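Local coordinates for putative uncharacterized protein (Chaetomium thermophilum, PDB 5T8V) that probably loads cohesin onto chromatin, being the C-terminal HEAT-repeat part of the cohesin loader Scc2, at residues F1278-L1283 and L1375-V1380; F1248-V1253 and V1298-R1303. One frame throughout, in Å; residues are numbered along the deposited sequence.

Contact 1 (F1278-L1283 and L1375-V1380); sequences FIIENL and LAIWEV
No ring lies between Ile-1280 and Val-1380, the two side chains that carry this contact. The flat groups stand on other sides of the helices. One face of the Phe-1278 ring takes Asn-1282 ND2, 3.7 Å above the plane and over the ring centre. The same ND2 makes a weak, bent hydrogen bond to Phe-1278 O within the helix. Asn-1282 OD1 is bound by the backbone N of Leu-1230. The Phe-1278 ring also meets Phe-1208, with the planes at about 50°. The Trp-1378 side chain packs on Leu-1452 of helix 1439-1452.

The interface itself is aliphatic. Ile-1280 has CG1 in the crowded position between its backbone N and carbonyl carbon (chi1 65°). Its CD1 touches Val-1380 CG2 at 3.7 Å and Ala-1376 CB at 4.1 Å. Its other branch, CG2, lies 4.2 Å from Ile-1377 CG1. The side chains of Ile-1280 and Val-1380 cross obliquely. The two methyls of Val-1380 divide the work: CG2 packs on Ile-1280, while CG1 reaches Leu-1283 CB at 4.1 Å. An alanine in place of Val-1380 would take away both methyls and would probably open a gap beside Ile-1280 CD1 and Leu-1283 CB. Ile-1428 of helix 1422-1431 packs on both Ile-1280 and Val-1380, and Ile-1256 also touches Ile-1280.

The axes of 1278-1283 and 1375-1380 come within 9.7 Å and run nearly parallel, at 9°. Helix 1291-1319 comes between them in the chain. Such parallel packing of every second helix is consistent with an alpha-solenoid, here the C-terminal end of the HEAT-repeat fragment of Scc2.

Contact 2 (F1248-V1253 and V1298-R1303); sequences FLEKLV and VAAMER
Val-1253 fills the tight part of this contact, wedged against Ala-1300 and Met-1301. Its CG1, anti to the backbone N (chi1 179°), lies 3.6 Å from Ala-1300 O and 4.1 Å from Ala-1300 CB. Its CG2 meets Met-1301 CG at 3.8 Å. The valine and methionine side chains cross at about a right angle. Leu-1297 and Leu-1304 of helix 1291-1319 also touch Val-1253, so this side is buried and largely apolar.

Segments 1248-1253 and 1298-1303 run in the same direction, at 21°, their axes approaching to 9.3 Å. They are separated in the chain by helix 1271-1284. This near-parallel packing of non-consecutive helices suits the alpha-solenoid of a HEAT-repeat protein. Ala-1300 CA lies 6.3 Å from Glu-1250 CA, and its small side chain probably helps to allow this.

The other side is looser and more open to solvent. Glu-1250 passes Ala-1300 CB with its CG at 4.4 Å. Its carboxylate ends near exposed Arg-1303, but OE2 stays 4.5 Å from NH2, too far for a salt bridge. The opposite charges probably give only a modest attraction.

Overall arrangement
The contacts lie side by side, with centres about 11 Å apart, and use four different helices. Each pairs two near-parallel helices. Their segments alternate along the chain. Met-1301 of contact 2 joins them: its SD packs on Leu-1283 CD1, and its CB on Ile-1377 CG2. Leu-1252 adds a second join, touching Ile-1279 and Leu-1283. These touches suggest that the four helices pack around a common, largely apolar interior. Contact 1 is core throughout, since all its touching residues are buried and aliphatic. Contact 2 shares that chemistry at Val-1253 but reaches the surface at Arg-1303, where apolar packing gives way to opposite charges near each other but beyond a salt bridge.

Contact 1 (F1278-L1283 and L1375-V1380)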
loop_
_atom_site.group_PDB
_atom_site.type_symbol
_atom_site.label_atom_id
_atom_site.label_comp_id
_atom_site.label_asym_id
_atom_site.label_seq_id
_atom_site.Cartn_x
_atom_site.Cartn_y
_atom_site.Cartn_z
ATOM N N PHE A 1278 -33.418 23.893 11.401
ATOM C CA PHE A 1278 -33.311 22.477 11.076
ATOM C C PHE A 1278 -33.118 22.261 9.582
ATOM O O PHE A 1278 -32.311 21.418 9.172
ATOM C CB PHE A 1278 -34.546 21.718 11.563
ATOM C CG PHE A 1278 -34.639 20.316 11.027
ATOM C CD1 PHE A 1278 -33.861 19.304 11.560
ATOM C CD2 PHE A 1278 -35.500 20.010 9.987
ATOM C CE1 PHE A 1278 -33.939 18.015 11.065
ATOM C CE2 PHE A 1278 -35.584 18.727 9.489
ATOM C CZ PHE A 1278 -34.803 17.728 10.029
ATOM N N ILE A 1279 -33.840 23.013 8.744
ATOM C CA ILE A 1279 -33.808 22.749 7.307
ATOM C C ILE A 1279 -32.818 23.631 6.555
ATOM O O ILE A 1279 -32.656 23.451 5.342
ATOM C CB ILE A 1279 -35.210 22.861 6.670
ATOM C CG1 ILE A 1279 -35.780 24.275 6.798
ATOM C CG2 ILE A 1279 -36.151 21.844 7.302
ATOM C CD1 ILE A 1279 -37.105 24.448 6.064
ATOM N N ILE A 1280 -32.146 24.569 7.222
ATOM C CA ILE A 1280 -31.009 25.243 6.589
ATOM C C ILE A 1280 -29.709 24.513 6.900
ATOM O O ILE A 1280 -28.827 24.402 6.039
ATOM C CB ILE A 1280 -30.934 26.731 7.003
ATOM C CG1 ILE A 1280 -30.641 26.882 8.496
ATOM C CG2 ILE A 1280 -32.211 27.465 6.625
ATOM C CD1 ILE A 1280 -29.187 27.178 8.799
ATOM N N GLU A 1281 -29.582 23.989 8.123
ATOM C CA GLU A 1281 -28.427 23.158 8.442
ATOM C C GLU A 1281 -28.356 21.940 7.529
ATOM O O GLU A 1281 -27.270 21.390 7.311
ATOM C CB GLU A 1281 -28.480 22.734 9.909
ATOM C CG GLU A 1281 -28.255 23.872 10.888
ATOM C CD GLU A 1281 -28.472 23.455 12.331
ATOM O OE1 GLU A 1281 -29.473 22.764 12.610
ATOM O OE2 GLU A 1281 -27.637 23.814 13.186
ATOM N N ASN A 1282 -29.498 21.503 6.987
ATOM C CA ASN A 1282 -29.478 20.463 5.963
ATOM C C ASN A 1282 -28.953 21.007 4.642
ATOM O O ASN A 1282 -28.222 20.314 3.924
ATOM C CB ASN A 1282 -30.877 19.876 5.769
ATOM C CG ASN A 1282 -31.252 18.878 6.847
ATOM O OD1 ASN A 1282 -30.750 17.756 6.870
ATOM N ND2 ASN A 1282 -32.152 19.277 7.737
ATOM N N LEU A 1283 -29.317 22.245 4.298
ATOM C CA LEU A 1283 -28.852 22.827 3.044
ATOM C C LEU A 1283 -27.338 22.992 3.043
ATOM O O LEU A 1283 -26.691 22.839 2.001
ATOM C CB LEU A 1283 -29.530 24.175 2.802
ATOM C CG LEU A 1283 -31.051 24.148 2.642
ATOM C CD1 LEU A 1283 -31.604 25.565 2.604
ATOM C CD2 LEU A 1283 -31.460 23.376 1.397
ATOM N N LEU A 1375 -30.398 35.867 8.434
ATOM C CA LEU A 1375 -28.946 35.834 8.591
ATOM C C LEU A 1375 -28.411 34.414 8.459
ATOM O O LEU A 1375 -27.332 34.200 7.894
ATOM C CB LEU A 1375 -28.542 36.434 9.938
ATOM C CG LEU A 1375 -28.646 37.957 10.054
ATOM C CD1 LEU A 1375 -29.813 38.347 10.928
ATOM C CD2 LEU A 1375 -27.359 38.551 10.594
ATOM N N ALA A 1376 -29.151 33.430 8.974
ATOM C CA ALA A 1376 -28.735 32.039 8.827
ATOM C C ALA A 1376 -28.803 31.601 7.368
ATOM O O ALA A 1376 -27.861 30.990 6.845
ATOM C CB ALA A 1376 -29.604 31.140 9.705
ATOM N N ILE A 1377 -29.917 31.909 6.695
ATOM C CA ILE A 1377 -30.050 31.587 5.275
ATOM C C ILE A 1377 -28.855 32.125 4.503
ATOM O O ILE A 1377 -28.182 31.391 3.771
ATOM C CB ILE A 1377 -31.371 32.148 4.714
ATOM C CG1 ILE A 1377 -32.571 31.459 5.364
ATOM C CG2 ILE A 1377 -31.431 31.962 3.196
ATOM C CD1 ILE A 1377 -33.892 32.145 5.069
ATOM N N TRP A 1378 -28.575 33.422 4.653
ATOM C CA TRP A 1378 -27.475 34.026 3.911
ATOM C C TRP A 1378 -26.132 33.438 4.321
ATOM O O TRP A 1378 -25.230 33.317 3.485
ATOM C CB TRP A 1378 -27.468 35.541 4.112
ATOM C CG TRP A 1378 -26.459 36.228 3.251
ATOM C CD1 TRP A 1378 -25.200 36.611 3.607
ATOM C CD2 TRP A 1378 -26.621 36.604 1.879
ATOM N NE1 TRP A 1378 -24.568 37.207 2.544
ATOM C CE2 TRP A 1378 -25.419 37.216 1.470
ATOM C CE3 TRP A 1378 -27.667 36.486 0.957
ATOM C CZ2 TRP A 1378 -25.234 37.709 0.180
ATOM C CZ3 TRP A 1378 -27.480 36.975 -0.323
ATOM C CH2 TRP A 1378 -26.274 37.578 -0.700
ATOM N N GLU A 1379 -25.973 33.079 5.596
ATOM C CA GLU A 1379 -24.739 32.431 6.030
ATOM C C GLU A 1379 -24.505 31.145 5.249
ATOM O O GLU A 1379 -23.443 30.955 4.642
ATOM C CB GLU A 1379 -24.797 32.153 7.534
ATOM C CG GLU A 1379 -23.531 31.527 8.108
ATOM C CD GLU A 1379 -22.322 32.439 7.993
ATOM O OE1 GLU A 1379 -22.513 33.665 7.849
ATOM O OE2 GLU A 1379 -21.182 31.928 8.047
ATOM N N VAL A 1380 -25.497 30.250 5.245
ATOM C CA VAL A 1380 -25.374 29.018 4.467
ATOM C C VAL A 1380 -25.164 29.342 2.994
ATOM O O VAL A 1380 -24.434 28.638 2.287
ATOM C CB VAL A 1380 -26.611 28.126 4.679
ATOM C CG1 VAL A 1380 -26.561 26.905 3.761
ATOM C CG2 VAL A 1380 -26.703 27.689 6.133
#

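Contact 2 (F1248-V1253 and V1298-R1303)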
loop_
_atom_site.group_PDB
_atom_site.type_symbol
_atom_site.label_atom_id
_atom_site.label_comp_id
_atom_site.label_asym_id
_atom_site.label_seq_id
_atom_site.Cartn_x
_atom_site.Cartn_y
_atom_site.Cartn_z
ATOM N N PHE A 1248 -37.622 20.014 -5.013
ATOM C CA PHE A 1248 -37.583 19.628 -3.607
ATOM C C PHE A 1248 -36.740 20.617 -2.813
ATOM O O PHE A 1248 -37.207 21.215 -1.837
ATOM C CB PHE A 1248 -37.041 18.206 -3.457
ATOM C CG PHE A 1248 -36.803 17.800 -2.032
ATOM C CD1 PHE A 1248 -37.866 17.527 -1.189
ATOM C CD2 PHE A 1248 -35.514 17.695 -1.534
ATOM C CE1 PHE A 1248 -37.651 17.156 0.124
ATOM C CE2 PHE A 1248 -35.291 17.324 -0.222
ATOM C CZ PHE A 1248 -36.361 17.055 0.609
ATOM N N LEU A 1249 -35.489 20.814 -3.238
ATOM C CA LEU A 1249 -34.653 21.840 -2.626
ATOM C C LEU A 1249 -35.399 23.164 -2.551
ATOM O O LEU A 1249 -35.506 23.773 -1.480
ATOM C CB LEU A 1249 -33.352 21.997 -3.417
ATOM C CG LEU A 1249 -32.423 20.782 -3.461
ATOM C CD1 LEU A 1249 -31.225 21.068 -4.352
ATOM C CD2 LEU A 1249 -31.968 20.392 -2.061
ATOM N N GLU A 1250 -35.945 23.616 -3.680
ATOM C CA GLU A 1250 -36.697 24.864 -3.673
ATOM C C GLU A 1250 -37.810 24.817 -2.637
ATOM O O GLU A 1250 -37.988 25.767 -1.863
ATOM C CB GLU A 1250 -37.256 25.147 -5.066
ATOM C CG GLU A 1250 -36.182 25.467 -6.092
ATOM C CD GLU A 1250 -36.755 25.848 -7.442
ATOM O OE1 GLU A 1250 -37.931 25.517 -7.707
ATOM O OE2 GLU A 1250 -36.030 26.482 -8.237
ATOM N N LYS A 1251 -38.551 23.707 -2.579
ATOM C CA LYS A 1251 -39.614 23.594 -1.588
ATOM C C LYS A 1251 -39.061 23.770 -0.179
ATOM O O LYS A 1251 -39.660 24.471 0.646
ATOM C CB LYS A 1251 -40.331 22.250 -1.729
ATOM C CG LYS A 1251 -41.501 22.048 -0.761
ATOM C CD LYS A 1251 -42.465 23.237 -0.727
ATOM C CE LYS A 1251 -43.049 23.560 -2.101
ATOM N NZ LYS A 1251 -43.926 22.470 -2.623
ATOM N N LEU A 1252 -37.909 23.158 0.111
ATOM C CA LEU A 1252 -37.253 23.399 1.391
ATOM C C LEU A 1252 -37.127 24.892 1.649
ATOM O O LEU A 1252 -37.565 25.397 2.689
ATOM C CB LEU A 1252 -35.875 22.734 1.419
ATOM C CG LEU A 1252 -35.820 21.250 1.771
ATOM C CD1 LEU A 1252 -34.473 20.666 1.376
ATOM C CD2 LEU A 1252 -36.068 21.062 3.255
ATOM N N VAL A 1253 -36.549 25.621 0.690
ATOM C CA VAL A 1253 -36.422 27.068 0.834
ATOM C C VAL A 1253 -37.787 27.694 1.079
ATOM O O VAL A 1253 -37.943 28.563 1.945
ATOM C CB VAL A 1253 -35.735 27.670 -0.408
ATOM C CG1 VAL A 1253 -35.626 29.186 -0.285
ATOM C CG2 VAL A 1253 -34.356 27.054 -0.605
ATOM N N VAL A 1298 -29.331 28.246 -4.323
ATOM C CA VAL A 1298 -28.868 29.545 -3.846
ATOM C C VAL A 1298 -29.634 30.665 -4.533
ATOM O O VAL A 1298 -29.779 31.761 -3.979
ATOM C CB VAL A 1298 -27.345 29.692 -4.053
ATOM C CG1 VAL A 1298 -26.598 28.570 -3.340
ATOM C CG2 VAL A 1298 -26.995 29.719 -5.535
ATOM N N ALA A 1299 -30.130 30.416 -5.747
ATOM C CA ALA A 1299 -30.992 31.392 -6.403
ATOM C C ALA A 1299 -32.293 31.567 -5.632
ATOM O O ALA A 1299 -32.770 32.693 -5.446
ATOM C CB ALA A 1299 -31.270 30.963 -7.844
ATOM N N ALA A 1300 -32.878 30.461 -5.167
ATOM C CA ALA A 1300 -34.111 30.547 -4.394
ATOM C C ALA A 1300 -33.866 31.178 -3.030
ATOM O O ALA A 1300 -34.723 31.904 -2.512
ATOM C CB ALA A 1300 -34.728 29.158 -4.238
ATOM N N MET A 1301 -32.703 30.912 -2.429
ATOM C CA MET A 1301 -32.388 31.507 -1.134
ATOM C C MET A 1301 -32.166 33.009 -1.260
ATOM O O MET A 1301 -32.669 33.789 -0.443
ATOM C CB MET A 1301 -31.159 30.826 -0.530
ATOM C CG MET A 1301 -31.375 29.358 -0.184
ATOM S SD MET A 1301 -30.035 28.639 0.791
ATOM C CE MET A 1301 -28.688 28.671 -0.385
ATOM N N GLU A 1302 -31.416 33.436 -2.278
ATOM C CA GLU A 1302 -31.257 34.864 -2.530
ATOM C C GLU A 1302 -32.599 35.520 -2.832
ATOM O O GLU A 1302 -32.871 36.638 -2.377
ATOM C CB GLU A 1302 -30.281 35.088 -3.686
ATOM C CG GLU A 1302 -28.853 34.660 -3.392
ATOM C CD GLU A 1302 -27.963 34.722 -4.620
ATOM O OE1 GLU A 1302 -28.466 35.091 -5.702
ATOM O OE2 GLU A 1302 -26.762 34.401 -4.503
ATOM N N ARG A 1303 -33.452 34.840 -3.602
ATOM C CA ARG A 1303 -34.762 35.392 -3.928
ATOM C C ARG A 1303 -35.600 35.587 -2.670
ATOM O O ARG A 1303 -36.187 36.655 -2.455
ATOM C CB ARG A 1303 -35.472 34.474 -4.927
ATOM C CG ARG A 1303 -36.796 35.012 -5.450
ATOM C CD ARG A 1303 -37.244 34.287 -6.716
ATOM N NE ARG A 1303 -37.308 32.834 -6.538
ATOM C CZ ARG A 1303 -36.380 31.970 -6.944
ATOM N NH1 ARG A 1303 -35.286 32.385 -7.573
ATOM N NH2 ARG A 1303 -36.550 30.672 -6.725
#